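Side-chain contacts in acyltransferase (PDB 4Q38), which transfers long aliphatic acyl chains from acyl-coenzyme A to the amino sugar of teicoplanin-type glycopeptide antibiotics: residues L208-P213 with E226-A231; W252-Q257 with Q270-W275; E259-E264 with V318-K323; E295-Y300 with S312-A317. All blocks are in the same frame, centred on the assembly; numbering follows the deposited sequence. Where two conformers were deposited one is given.

Contact 1: L208-P213 with E226-A231; sequences LGLHVP and ESLHRA. With TEC (2-amino-6-O-decanoyl-2-deoxy-beta-D-glucopyranose), chain E.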
# COMPACT_ATOMS: atom_id res chain seq x y z
N LEU A 208 -14.74 5.47 -6.52
CA LEU A 208 -13.31 5.22 -6.61
C LEU A 208 -12.60 5.78 -5.39
O LEU A 208 -12.79 6.94 -5.03
CB LEU A 208 -12.73 5.79 -7.90
CG LEU A 208 -13.32 5.27 -9.22
CD1 LEU A 208 -12.68 6.06 -10.36
CD2 LEU A 208 -13.09 3.78 -9.44
N GLY A 209 -11.78 4.95 -4.74
CA GLY A 209 -10.90 5.45 -3.69
C GLY A 209 -9.77 6.20 -4.39
O GLY A 209 -9.27 5.75 -5.41
N LEU A 210 -9.41 7.35 -3.86
CA LEU A 210 -8.31 8.14 -4.44
C LEU A 210 -7.15 8.05 -3.46
O LEU A 210 -7.35 8.17 -2.27
CB LEU A 210 -8.75 9.59 -4.69
CG LEU A 210 -7.78 10.58 -5.35
CD1 LEU A 210 -8.59 11.67 -6.06
CD2 LEU A 210 -6.81 11.20 -4.35
N HIS A 211 -5.93 7.84 -3.97
CA HIS A 211 -4.77 7.66 -3.10
C HIS A 211 -3.57 8.38 -3.69
O HIS A 211 -3.49 8.56 -4.90
CB HIS A 211 -4.44 6.18 -2.92
CG HIS A 211 -5.65 5.31 -2.66
ND1 HIS A 211 -6.12 5.08 -1.42
CD2 HIS A 211 -6.51 4.65 -3.53
CE1 HIS A 211 -7.21 4.29 -1.49
NE2 HIS A 211 -7.45 4.03 -2.78
N VAL A 212 -2.65 8.80 -2.83
CA VAL A 212 -1.48 9.55 -3.26
C VAL A 212 -0.22 8.78 -2.85
O VAL A 212 0.14 8.76 -1.66
CB VAL A 212 -1.45 10.99 -2.68
CG1 VAL A 212 -0.23 11.76 -3.21
CG2 VAL A 212 -2.73 11.75 -3.00
N PRO A 213 0.42 8.10 -3.81
CA PRO A 213 1.69 7.46 -3.50
C PRO A 213 2.78 8.51 -3.25
O PRO A 213 2.67 9.64 -3.73
CB PRO A 213 2.00 6.64 -4.76
CG PRO A 213 1.20 7.26 -5.85
CD PRO A 213 0.00 7.91 -5.21
N GLU A 226 -4.86 16.07 -14.27
CA GLU A 226 -4.69 15.06 -15.31
C GLU A 226 -5.14 13.70 -14.80
O GLU A 226 -5.86 12.98 -15.49
CB GLU A 226 -3.24 14.99 -15.79
CG GLU A 226 -2.92 16.05 -16.82
CD GLU A 226 -3.84 15.98 -18.02
OE1 GLU A 226 -3.84 14.92 -18.70
OE2 GLU A 226 -4.56 16.96 -18.26
N SER A 227 -4.72 13.34 -13.59
CA SER A 227 -5.13 12.08 -13.00
C SER A 227 -6.64 12.00 -12.84
O SER A 227 -7.23 10.99 -13.21
CB SER A 227 -4.49 11.87 -11.63
OG SER A 227 -3.20 11.35 -11.73
N LEU A 228 -7.26 13.04 -12.28
CA LEU A 228 -8.72 13.07 -12.17
C LEU A 228 -9.45 12.87 -13.49
O LEU A 228 -10.46 12.18 -13.54
CB LEU A 228 -9.22 14.36 -11.51
CG LEU A 228 -9.41 14.36 -10.00
CD1 LEU A 228 -9.95 15.73 -9.65
CD2 LEU A 228 -10.39 13.28 -9.55
N HIS A 229 -8.94 13.49 -14.56
CA HIS A 229 -9.51 13.30 -15.89
C HIS A 229 -9.35 11.90 -16.44
O HIS A 229 -10.12 11.48 -17.30
CB HIS A 229 -8.95 14.33 -16.88
CG HIS A 229 -9.60 15.68 -16.73
ND1 HIS A 229 -9.33 16.51 -15.71
CD2 HIS A 229 -10.58 16.31 -17.49
CE1 HIS A 229 -10.08 17.63 -15.82
NE2 HIS A 229 -10.84 17.50 -16.92
N ARG A 230 -8.36 11.17 -15.96
CA ARG A 230 -8.13 9.81 -16.45
C ARG A 230 -9.07 8.78 -15.81
O ARG A 230 -9.31 7.71 -16.37
CB ARG A 230 -6.67 9.41 -16.21
CG ARG A 230 -5.70 10.13 -17.15
CD ARG A 230 -4.24 9.81 -16.84
NE ARG A 230 -3.97 8.38 -16.97
CZ ARG A 230 -2.76 7.82 -16.89
NH1 ARG A 230 -1.68 8.58 -16.71
NH2 ARG A 230 -2.63 6.50 -17.02
N ALA A 231 -9.61 9.11 -14.64
CA ALA A 231 -10.27 8.11 -13.81
C ALA A 231 -11.50 7.50 -14.47
O ALA A 231 -11.53 6.30 -14.71
CB ALA A 231 -10.61 8.70 -12.44
CAV TEC E . -5.68 17.54 -1.12
CAU TEC E . -5.38 16.49 -2.17
CAT TEC E . -6.41 15.40 -2.21
CAS TEC E . -6.79 14.93 -0.83
CAR TEC E . -7.31 13.52 -0.91
CAQ TEC E . -6.28 12.63 -0.31
CAP TEC E . -6.67 11.20 -0.30
CAO TEC E . -5.41 10.43 -0.08
CAN TEC E . -5.67 9.14 0.58
CAM TEC E . -4.46 8.25 0.56
OAW TEC E . -3.46 8.56 -0.05
O6 TEC E . -4.56 7.18 1.37
C6 TEC E . -4.28 5.88 0.90
C5 TEC E . -3.05 5.26 1.61
O5 TEC E . -3.30 3.96 2.07
C1 TEC E . -2.21 3.84 3.02
O1 TEC E . -2.38 3.11 4.09
C2 TEC E . -1.00 3.38 2.26
N2 TEC E . 0.10 3.24 3.20
C3 TEC E . -0.74 4.54 1.42
O3 TEC E . 0.09 3.98 0.56
C4 TEC E . -1.93 5.09 0.66
O4 TEC E . -1.63 6.28 0.25
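The CA atoms of L208 and A231 are 8.3 Å apart and those of L210 and L228 9.2 Å, where strand 206-211 passes helix 221-238; both leucines of the strand point toward the helix. All the touching between them is apolar. CD1 of L208 reaches CB of A231 at 3.9 Å, and CD2 of L228 meets CD1 of L210 at 4.2 Å, methyl against methyl. This pairing opens a beta-alpha-beta crossover of the GNAT-like domain: the helix packs on the sheet before the chain returns as strand 246-251, the parallel neighbour of 206-211. With CG anti to the backbone N (chi1 -177°), the fork of L210 sends CD1 to the helix and CD2 to 4.1 Å from CAP in the decanoyl chain of TEC. Just past the strand, V212 N donates to the ester carbonyl oxygen OAW of TEC (2.9 Å, 162°), and C6 of the sugar lies at the edge of the H211 ring, whose NE2 is hydrogen-bonded to S197.

Contact 2: W252-Q257 with Q270-W275; sequences WMLDPQ and QLARFW. With COA (coenzyme A), chain D.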
# COMPACT_ATOMS: atom_id res chain seq x y z
N TRP A 252 -4.99 12.55 6.31
CA TRP A 252 -4.47 13.68 7.09
C TRP A 252 -4.47 14.96 6.27
O TRP A 252 -4.57 16.06 6.83
CB TRP A 252 -3.07 13.35 7.58
CG TRP A 252 -2.06 13.18 6.47
CD1 TRP A 252 -1.70 11.99 5.82
CD2 TRP A 252 -1.25 14.22 5.83
NE1 TRP A 252 -0.76 12.23 4.86
CE2 TRP A 252 -0.44 13.54 4.81
CE3 TRP A 252 -1.13 15.60 5.98
CZ2 TRP A 252 0.46 14.22 4.00
CZ3 TRP A 252 -0.22 16.28 5.16
CH2 TRP A 252 0.55 15.60 4.19
N MET A 253 -4.38 14.81 4.94
CA MET A 253 -4.29 15.93 3.98
C MET A 253 -5.52 16.80 3.93
O MET A 253 -5.46 17.97 3.54
CB MET A 253 -4.13 15.40 2.56
CG MET A 253 -2.72 15.08 2.11
SD MET A 253 -2.89 14.56 0.39
CE MET A 253 -1.67 13.26 0.34
N LEU A 254 -6.66 16.21 4.27
CA LEU A 254 -7.93 16.88 4.19
C LEU A 254 -8.27 17.62 5.48
O LEU A 254 -9.34 18.21 5.57
CB LEU A 254 -9.03 15.89 3.82
CG LEU A 254 -9.02 15.46 2.34
CD1 LEU A 254 -10.07 14.37 2.10
CD2 LEU A 254 -9.25 16.66 1.41
N ASP A 255 -7.39 17.55 6.48
CA ASP A 255 -7.60 18.23 7.76
C ASP A 255 -7.50 19.74 7.59
O ASP A 255 -6.42 20.27 7.33
CB ASP A 255 -6.57 17.75 8.78
CG ASP A 255 -6.85 18.26 10.20
OD1 ASP A 255 -7.67 19.20 10.38
OD2 ASP A 255 -6.25 17.71 11.14
N PRO A 256 -8.63 20.46 7.75
CA PRO A 256 -8.60 21.93 7.58
C PRO A 256 -7.70 22.66 8.58
O PRO A 256 -7.38 23.82 8.37
CB PRO A 256 -10.07 22.33 7.80
CG PRO A 256 -10.85 21.08 7.66
CD PRO A 256 -9.96 19.97 8.13
N GLN A 257 -7.28 21.98 9.64
CA GLN A 257 -6.33 22.57 10.59
C GLN A 257 -4.99 22.93 9.97
O GLN A 257 -4.26 23.74 10.52
CB GLN A 257 -6.10 21.65 11.78
CG GLN A 257 -7.30 21.48 12.70
CD GLN A 257 -6.99 20.50 13.81
OE1 GLN A 257 -6.71 19.32 13.56
NE2 GLN A 257 -7.02 20.98 15.05
N GLN A 270 -4.34 24.42 -1.75
CA GLN A 270 -5.03 24.75 -3.01
C GLN A 270 -6.00 23.65 -3.45
O GLN A 270 -7.16 23.92 -3.76
CB GLN A 270 -4.02 25.02 -4.14
CG GLN A 270 -3.12 26.23 -3.95
CD GLN A 270 -1.90 26.17 -4.85
OE1 GLN A 270 -2.01 26.02 -6.07
NE2 GLN A 270 -0.72 26.28 -4.25
N LEU A 271 -5.53 22.40 -3.43
CA LEU A 271 -6.34 21.29 -3.94
C LEU A 271 -7.45 20.83 -2.98
O LEU A 271 -8.52 20.43 -3.44
CB LEU A 271 -5.46 20.11 -4.38
CG LEU A 271 -4.46 20.39 -5.51
CD1 LEU A 271 -3.51 19.20 -5.68
CD2 LEU A 271 -5.18 20.70 -6.82
N ALA A 272 -7.20 20.88 -1.67
CA ALA A 272 -8.24 20.52 -0.68
C ALA A 272 -9.48 21.40 -0.80
O ALA A 272 -10.58 21.00 -0.41
CB ALA A 272 -7.69 20.57 0.75
N ARG A 273 -9.30 22.60 -1.37
CA ARG A 273 -10.40 23.54 -1.60
C ARG A 273 -11.48 23.03 -2.55
O ARG A 273 -12.63 23.46 -2.47
CB ARG A 273 -9.87 24.89 -2.10
CG ARG A 273 -9.58 25.86 -0.96
CD ARG A 273 -8.73 27.03 -1.41
NE ARG A 273 -8.20 27.76 -0.25
CZ ARG A 273 -7.08 28.48 -0.26
NH1 ARG A 273 -6.35 28.58 -1.36
NH2 ARG A 273 -6.69 29.09 0.85
N PHE A 274 -11.11 22.10 -3.44
CA PHE A 274 -12.09 21.47 -4.31
C PHE A 274 -12.90 20.36 -3.62
O PHE A 274 -13.92 19.91 -4.14
CB PHE A 274 -11.41 20.91 -5.57
CG PHE A 274 -10.75 21.96 -6.43
CD1 PHE A 274 -11.51 22.84 -7.19
CD2 PHE A 274 -9.36 22.04 -6.50
CE1 PHE A 274 -10.90 23.80 -7.99
CE2 PHE A 274 -8.74 23.00 -7.30
CZ PHE A 274 -9.51 23.88 -8.04
N TRP A 275 -12.45 19.90 -2.45
CA TRP A 275 -13.07 18.77 -1.77
C TRP A 275 -14.23 19.15 -0.90
O TRP A 275 -14.24 20.22 -0.30
CB TRP A 275 -12.03 18.00 -0.96
CG TRP A 275 -11.13 17.22 -1.88
CD1 TRP A 275 -10.16 17.72 -2.75
CD2 TRP A 275 -11.11 15.76 -2.08
NE1 TRP A 275 -9.57 16.70 -3.45
CE2 TRP A 275 -10.09 15.50 -3.10
CE3 TRP A 275 -11.82 14.69 -1.53
CZ2 TRP A 275 -9.80 14.21 -3.53
CZ3 TRP A 275 -11.52 13.40 -1.99
CH2 TRP A 275 -10.53 13.16 -2.96
N1A COA D . 7.02 15.31 4.40
C2A COA D . 7.71 16.44 4.64
N3A COA D . 7.43 17.63 4.07
C4A COA D . 6.40 17.74 3.20
C5A COA D . 5.59 16.55 2.88
C6A COA D . 5.96 15.28 3.55
N6A COA D . 5.28 14.13 3.34
N7A COA D . 4.65 16.95 2.00
C8A COA D . 4.83 18.27 1.78
N9A COA D . 5.88 18.74 2.49
C1B COA D . 6.38 20.13 2.51
C2B COA D . 6.68 20.70 1.14
O2B COA D . 8.02 20.41 0.75
C3B COA D . 6.43 22.18 1.35
O3B COA D . 7.53 22.73 2.07
P3B COA D . 7.92 24.30 2.08
O7A COA D . 8.51 24.51 0.72
O8A COA D . 8.85 24.39 3.26
O9A COA D . 6.62 25.03 2.31
C4B COA D . 5.22 22.17 2.29
O4B COA D . 5.35 20.97 3.05
C5B COA D . 3.87 22.23 1.58
O5B COA D . 3.70 21.06 0.75
P1A COA D . 2.52 20.91 -0.32
O1A COA D . 2.79 21.71 -1.56
O2A COA D . 1.23 21.13 0.43
O3A COA D . 2.61 19.33 -0.68
P2A COA D . 3.54 18.67 -1.81
O4A COA D . 2.81 18.69 -3.13
O5A COA D . 4.94 19.23 -1.77
O6A COA D . 3.62 17.16 -1.26
CBP COA D . 2.72 14.87 -1.15
CCP COA D . 2.43 16.37 -1.16
CDP COA D . 1.38 14.19 -0.98
CEP COA D . 3.34 14.50 -2.49
CAP COA D . 3.68 14.51 0.01
OAP COA D . 3.14 14.99 1.24
C9P COA D . 4.00 13.04 0.19
O9P COA D . 4.78 12.48 -0.56
N8P COA D . 3.42 12.40 1.21
C7P COA D . 3.51 10.96 1.40
C6P COA D . 2.33 10.25 0.74
C5P COA D . 1.02 10.62 1.42
O5P COA D . 1.02 11.30 2.44
N4P COA D . -0.09 10.19 0.83
C3P COA D . -1.40 10.25 1.48
C2P COA D . -1.60 9.17 2.53
S1P COA D . -3.26 9.33 3.29
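Q257 N donates to D255 OD1 (2.9 Å, 160°), coming from well above the carboxylate plane and closing an Asx turn, while D255 OD2 accepts from H329 N. Before this turn, L254 extends to the other segment with its CG anti to the carbonyl carbon (chi1 -75°). Its CD2 makes an off-centre CH-pi contact with the five-membered ring of W275, 4.2 Å from the centroid, and lies 4.3 Å from CB of A272. The other branch, CD1, comes 4.0 Å from W275 CE3. A type I turn from A272 to W275, closed by W275 N to A272 O at 3.0 Å, brings both partners to the one leucine. W252 NE1 donates to O5P of coenzyme A (3.1 Å), which sits at the indole edge, while M253, L254 and W275 border the TEC pocket. The contact joins the loop after strand 246-251 to helix 267-272 and the turn that follows it, with R331 and V335 of strand 331-336 packing against L254 and W275.

Contact 3: E259-E264 with V318-K323; sequences EEYLTE and VIAHLK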
# COMPACT_ATOMS: atom_id res chain seq x y z
N GLU A 259 -4.54 24.66 7.45
CA GLU A 259 -4.66 26.05 6.98
C GLU A 259 -4.04 27.07 7.94
O GLU A 259 -3.62 28.14 7.51
CB GLU A 259 -6.13 26.39 6.71
CG GLU A 259 -6.72 25.61 5.54
CD GLU A 259 -8.22 25.38 5.67
OE1 GLU A 259 -8.71 24.41 5.04
OE2 GLU A 259 -8.92 26.14 6.39
N GLU A 260 -3.96 26.71 9.22
CA GLU A 260 -3.25 27.51 10.22
C GLU A 260 -1.76 27.64 9.94
O GLU A 260 -1.13 28.61 10.36
CB GLU A 260 -3.42 26.89 11.61
CG GLU A 260 -4.77 27.18 12.26
CD GLU A 260 -4.78 26.92 13.76
OE1 GLU A 260 -5.82 26.43 14.25
OE2 GLU A 260 -3.78 27.20 14.44
N TYR A 261 -1.19 26.65 9.24
CA TYR A 261 0.27 26.52 9.17
C TYR A 261 0.83 26.63 7.76
O TYR A 261 1.90 27.19 7.57
CB TYR A 261 0.71 25.18 9.78
CG TYR A 261 0.23 24.96 11.19
CD1 TYR A 261 0.98 25.43 12.28
CD2 TYR A 261 -0.96 24.28 11.45
CE1 TYR A 261 0.54 25.23 13.58
CE2 TYR A 261 -1.40 24.08 12.75
CZ TYR A 261 -0.64 24.56 13.81
OH TYR A 261 -1.07 24.35 15.09
N LEU A 262 0.10 26.09 6.79
CA LEU A 262 0.58 26.07 5.41
C LEU A 262 0.09 27.30 4.68
O LEU A 262 -1.01 27.78 4.93
CB LEU A 262 0.13 24.81 4.69
CG LEU A 262 0.57 23.48 5.31
CD1 LEU A 262 -0.00 22.30 4.54
CD2 LEU A 262 2.09 23.38 5.41
N THR A 263 0.92 27.81 3.77
CA THR A 263 0.57 29.03 3.06
C THR A 263 -0.16 28.74 1.75
O THR A 263 -0.47 27.59 1.44
CB THR A 263 1.80 29.94 2.82
OG1 THR A 263 2.88 29.17 2.29
CG2 THR A 263 2.26 30.58 4.14
N GLU A 264 -0.46 29.81 1.02
CA GLU A 264 -1.24 29.74 -0.20
C GLU A 264 -0.56 28.99 -1.33
O GLU A 264 -1.22 28.52 -2.25
CB GLU A 264 -1.61 31.16 -0.66
CG GLU A 264 -2.81 31.72 0.09
CD GLU A 264 -3.98 30.77 0.05
OE1 GLU A 264 -4.50 30.51 -1.06
OE2 GLU A 264 -4.38 30.27 1.13
N VAL A 318 3.46 20.05 11.82
CA VAL A 318 3.03 18.84 12.54
C VAL A 318 3.50 18.88 13.99
O VAL A 318 2.74 18.55 14.91
CB VAL A 318 3.49 17.53 11.86
CG1 VAL A 318 3.08 16.32 12.69
CG2 VAL A 318 2.92 17.42 10.45
N ILE A 319 4.76 19.27 14.19
CA ILE A 319 5.37 19.28 15.52
C ILE A 319 4.85 20.43 16.38
O ILE A 319 4.49 20.23 17.54
CB ILE A 319 6.92 19.28 15.44
CG1 ILE A 319 7.44 18.00 14.76
CG2 ILE A 319 7.56 19.48 16.81
CD1 ILE A 319 6.94 16.70 15.37
N ALA A 320 4.80 21.63 15.80
CA ALA A 320 4.24 22.81 16.49
C ALA A 320 2.85 22.51 17.05
O ALA A 320 2.60 22.70 18.24
CB ALA A 320 4.22 24.01 15.57
N HIS A 321 1.96 22.02 16.19
CA HIS A 321 0.59 21.67 16.58
C HIS A 321 0.54 20.67 17.72
O HIS A 321 -0.21 20.86 18.69
CB HIS A 321 -0.15 21.12 15.36
CG HIS A 321 -1.66 21.12 15.49
ND1 HIS A 321 -2.37 19.98 15.56
CD2 HIS A 321 -2.57 22.17 15.49
CE1 HIS A 321 -3.69 20.29 15.63
NE2 HIS A 321 -3.81 21.62 15.59
N LEU A 322 1.35 19.62 17.62
CA LEU A 322 1.41 18.59 18.66
C LEU A 322 2.01 19.11 19.97
O LEU A 322 1.52 18.79 21.05
CB LEU A 322 2.18 17.35 18.18
CG LEU A 322 1.54 16.45 17.12
CD1 LEU A 322 2.57 15.52 16.50
CD2 LEU A 322 0.37 15.67 17.70
N LYS A 323 3.08 19.91 19.88
CA LYS A 323 3.69 20.50 21.08
C LYS A 323 2.71 21.40 21.83
O LYS A 323 2.77 21.50 23.05
CB LYS A 323 4.96 21.28 20.73
CG LYS A 323 6.19 20.39 20.55
CD LYS A 323 7.46 21.22 20.42
CE LYS A 323 8.69 20.32 20.39
NZ LYS A 323 9.95 21.11 20.30
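Helix 313-323 of the GNAT-like domain packs here against the loop that runs from strand 246-251 to helix 267-272, and Y261 of that loop reaches H321 and A320 in the 318-323 part of the helix. The phenol and imidazole rings have their centroids 5.5 Å apart and their planes at 88°. The imidazole is probably turned over in the model, and the hydroxyl stands too close to it there, so the exact approach of Y261 OH to that ring is doubtful. The root of the histidine is a surer guide: CB of H321 lies 3.4 Å from Y261 OH and 3.8 Å from CZ. H321 reaches across because its CG stands anti to the backbone N (chi1 -162°). On the more exposed side of the helix, CB of A320 approaches CE1 of Y261 at 4.4 Å. This is packing beside the coenzyme site rather than within it, the Y261 side chain staying about 9 Å from bound coenzyme A at their nearest atoms. One residue on, L262 packs on S313 and L314 at the start of the same helix. W328 meets the H321 ring and takes V318 O as acceptor for its NE1. The loop has a charged tie as well: E260 OE1 forms a salt bridge with R326.

Contact 4: E295-Y300 with S312-A317; sequences EFVFRY and SSLERA. With COA (coenzyme A), chain D.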
# COMPACT_ATOMS: atom_id res chain seq x y z
N GLU A 295 3.31 9.22 10.38
CA GLU A 295 3.77 8.22 9.39
C GLU A 295 4.12 8.90 8.07
O GLU A 295 5.24 8.78 7.58
CB GLU A 295 2.72 7.12 9.18
CG GLU A 295 2.96 6.20 7.98
CD GLU A 295 4.18 5.29 8.12
OE1 GLU A 295 4.64 5.06 9.25
OE2 GLU A 295 4.69 4.81 7.08
N PHE A 296 3.17 9.65 7.52
CA PHE A 296 3.37 10.21 6.18
C PHE A 296 4.29 11.41 6.06
O PHE A 296 4.85 11.66 4.98
CB PHE A 296 2.02 10.44 5.50
CG PHE A 296 1.33 9.17 5.14
CD1 PHE A 296 1.83 8.36 4.12
CD2 PHE A 296 0.21 8.75 5.84
CE1 PHE A 296 1.21 7.16 3.78
CE2 PHE A 296 -0.42 7.55 5.52
CZ PHE A 296 0.09 6.76 4.48
N VAL A 297 4.48 12.14 7.15
CA VAL A 297 5.41 13.27 7.14
C VAL A 297 6.82 12.86 7.56
O VAL A 297 7.79 13.38 7.02
CB VAL A 297 4.88 14.46 7.99
CG1 VAL A 297 5.91 15.58 8.07
CG2 VAL A 297 3.60 15.01 7.37
N PHE A 298 6.93 11.93 8.50
CA PHE A 298 8.23 11.55 9.06
C PHE A 298 8.57 10.06 9.00
O PHE A 298 9.68 9.68 9.37
CB PHE A 298 8.30 11.94 10.54
CG PHE A 298 8.07 13.40 10.82
CD1 PHE A 298 9.05 14.35 10.53
CD2 PHE A 298 6.87 13.82 11.40
CE1 PHE A 298 8.83 15.70 10.81
CE2 PHE A 298 6.65 15.17 11.67
CZ PHE A 298 7.63 16.10 11.38
N ARG A 299 7.63 9.23 8.56
CA ARG A 299 7.73 7.76 8.72
C ARG A 299 8.12 7.48 10.17
O ARG A 299 9.12 6.81 10.45
CB ARG A 299 8.75 7.14 7.75
CG ARG A 299 8.44 7.34 6.27
CD ARG A 299 7.12 6.71 5.85
NE ARG A 299 6.71 7.18 4.53
CZ ARG A 299 5.59 6.85 3.92
NH1 ARG A 299 4.73 6.02 4.50
NH2 ARG A 299 5.31 7.35 2.72
N TYR A 300 7.29 8.00 11.07
CA TYR A 300 7.58 8.03 12.49
C TYR A 300 7.76 6.63 13.07
O TYR A 300 6.94 5.75 12.86
CB TYR A 300 6.46 8.76 13.23
CG TYR A 300 6.74 9.01 14.69
CD1 TYR A 300 7.80 9.83 15.08
CD2 TYR A 300 5.95 8.43 15.68
CE1 TYR A 300 8.06 10.07 16.42
CE2 TYR A 300 6.20 8.66 17.02
CZ TYR A 300 7.26 9.48 17.38
OH TYR A 300 7.53 9.71 18.72
N SER A 312 10.95 21.52 6.32
CA SER A 312 9.80 22.02 5.54
C SER A 312 8.74 22.66 6.43
O SER A 312 8.68 22.38 7.63
CB SER A 312 9.17 20.88 4.73
OG SER A 312 8.38 20.04 5.56
N SER A 313 7.88 23.49 5.84
CA SER A 313 6.80 24.13 6.60
C SER A 313 5.85 23.11 7.24
O SER A 313 5.38 23.32 8.36
CB SER A 313 6.05 25.18 5.77
OG SER A 313 5.43 24.63 4.62
N LEU A 314 5.60 21.99 6.56
CA LEU A 314 4.72 20.95 7.10
C LEU A 314 5.34 20.19 8.27
O LEU A 314 4.65 19.89 9.25
CB LEU A 314 4.28 19.99 5.99
CG LEU A 314 3.42 18.77 6.36
CD1 LEU A 314 2.13 19.20 7.04
CD2 LEU A 314 3.13 17.98 5.10
N GLU A 315 6.63 19.87 8.16
CA GLU A 315 7.36 19.25 9.27
C GLU A 315 7.28 20.12 10.53
O GLU A 315 7.03 19.61 11.62
CB GLU A 315 8.83 19.01 8.89
CG GLU A 315 9.04 17.88 7.89
CD GLU A 315 10.46 17.83 7.34
OE1 GLU A 315 11.15 18.88 7.31
OE2 GLU A 315 10.90 16.74 6.91
N ARG A 316 7.48 21.43 10.36
CA ARG A 316 7.39 22.38 11.48
C ARG A 316 5.96 22.46 12.00
O ARG A 316 5.74 22.53 13.20
CB ARG A 316 7.91 23.77 11.06
CG ARG A 316 9.40 23.77 10.71
CD ARG A 316 9.98 25.16 10.49
NE ARG A 316 9.42 25.86 9.32
CZ ARG A 316 9.86 25.74 8.07
NH1 ARG A 316 10.87 24.93 7.77
NH2 ARG A 316 9.28 26.43 7.10
N ALA A 317 5.00 22.42 11.08
CA ALA A 317 3.58 22.45 11.42
C ALA A 317 3.15 21.27 12.27
O ALA A 317 2.54 21.46 13.33
CB ALA A 317 2.73 22.51 10.15
N1A COA D . 7.02 15.31 4.40
C2A COA D . 7.71 16.44 4.64
N3A COA D . 7.43 17.63 4.07
C4A COA D . 6.40 17.74 3.20
C5A COA D . 5.59 16.55 2.88
C6A COA D . 5.96 15.28 3.55
N6A COA D . 5.28 14.13 3.34
N7A COA D . 4.65 16.95 2.00
C8A COA D . 4.83 18.27 1.78
N9A COA D . 5.88 18.74 2.49
C1B COA D . 6.38 20.13 2.51
C2B COA D . 6.68 20.70 1.14
O2B COA D . 8.02 20.41 0.75
C3B COA D . 6.43 22.18 1.35
O3B COA D . 7.53 22.73 2.07
P3B COA D . 7.92 24.30 2.08
O7A COA D . 8.51 24.51 0.72
O8A COA D . 8.85 24.39 3.26
O9A COA D . 6.62 25.03 2.31
C4B COA D . 5.22 22.17 2.29
O4B COA D . 5.35 20.97 3.05
C5B COA D . 3.87 22.23 1.58
O5B COA D . 3.70 21.06 0.75
P1A COA D . 2.52 20.91 -0.32
O1A COA D . 2.79 21.71 -1.56
O2A COA D . 1.23 21.13 0.43
O3A COA D . 2.61 19.33 -0.68
P2A COA D . 3.54 18.67 -1.81
O4A COA D . 2.81 18.69 -3.13
O5A COA D . 4.94 19.23 -1.77
O6A COA D . 3.62 17.16 -1.26
CBP COA D . 2.72 14.87 -1.15
CCP COA D . 2.43 16.37 -1.16
CDP COA D . 1.38 14.19 -0.98
CEP COA D . 3.34 14.50 -2.49
CAP COA D . 3.68 14.51 0.01
OAP COA D . 3.14 14.99 1.24
C9P COA D . 4.00 13.04 0.19
O9P COA D . 4.78 12.48 -0.56
N8P COA D . 3.42 12.40 1.21
C7P COA D . 3.51 10.96 1.40
C6P COA D . 2.33 10.25 0.74
C5P COA D . 1.02 10.62 1.42
O5P COA D . 1.02 11.30 2.44
N4P COA D . -0.09 10.19 0.83
C3P COA D . -1.40 10.25 1.48
C2P COA D . -1.60 9.17 2.53
S1P COA D . -3.26 9.33 3.29
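One face of the F298 ring is covered by V297 CG1, 3.6 Å above its centre, and at its edge, in plane, stands the backbone O of E315, 3.6 Å from CZ. The ring lies almost parallel to the E315 carboxylate, the planes 6° apart, with CE1 beside the glutamate CB and CG. The F296 ring is covered on both faces: C2P of coenzyme A sits 3.4 Å above its centre, and E295 CG is over the opposite face. V297 divides its branches, CG1 going to E315 CG and CG2 to L314 CD2 at 3.8 Å. Helix 313-323 begins with a capping box: S312 N donates to E315 OE1 (2.8 Å), and E315 N returns a bond to S312 OG (3.1 Å). E315 OE2 also forms a salt bridge with R311. The end of helix 290-298 and the start of helix 313-323 both contribute to the adenine and 3'-phosphate part of the coenzyme A site. S312 OG, set between its backbone N and carbonyl carbon (chi1 76°), donates to N3A of the base, while F296 O accepts from N6A at 3.0 Å. S313 holds the 3'-phosphate with its backbone N to O8A and its OG to O9A (2.6 Å), at the helix N-terminus, whose dipole would probably favour the negative charge.

How the contacts relate
All four contacts lie in the GNAT-like C-terminal domain. Contact 1 is complete in the chain before contact 2 opens; the segments of contacts 2 and 3 alternate, and contact 4 falls wholly between the two segments of contact 3. Contacts 1 and 2, centres about 15 Å apart, touch through L210 with W275 and V212 with M253, so the crossover and the following loop share the acyl-chain pocket. Contacts 3 and 4, with centres about 10 Å apart, both use helix 313-323. Contact 2 connects the pairs, by W252 with F296 and L314 and by a salt bridge of R273 with E264. Contacts 1, 2 and 4 line parts of the pockets for coenzyme A and the acylated sugar, while contact 3 lies beside them.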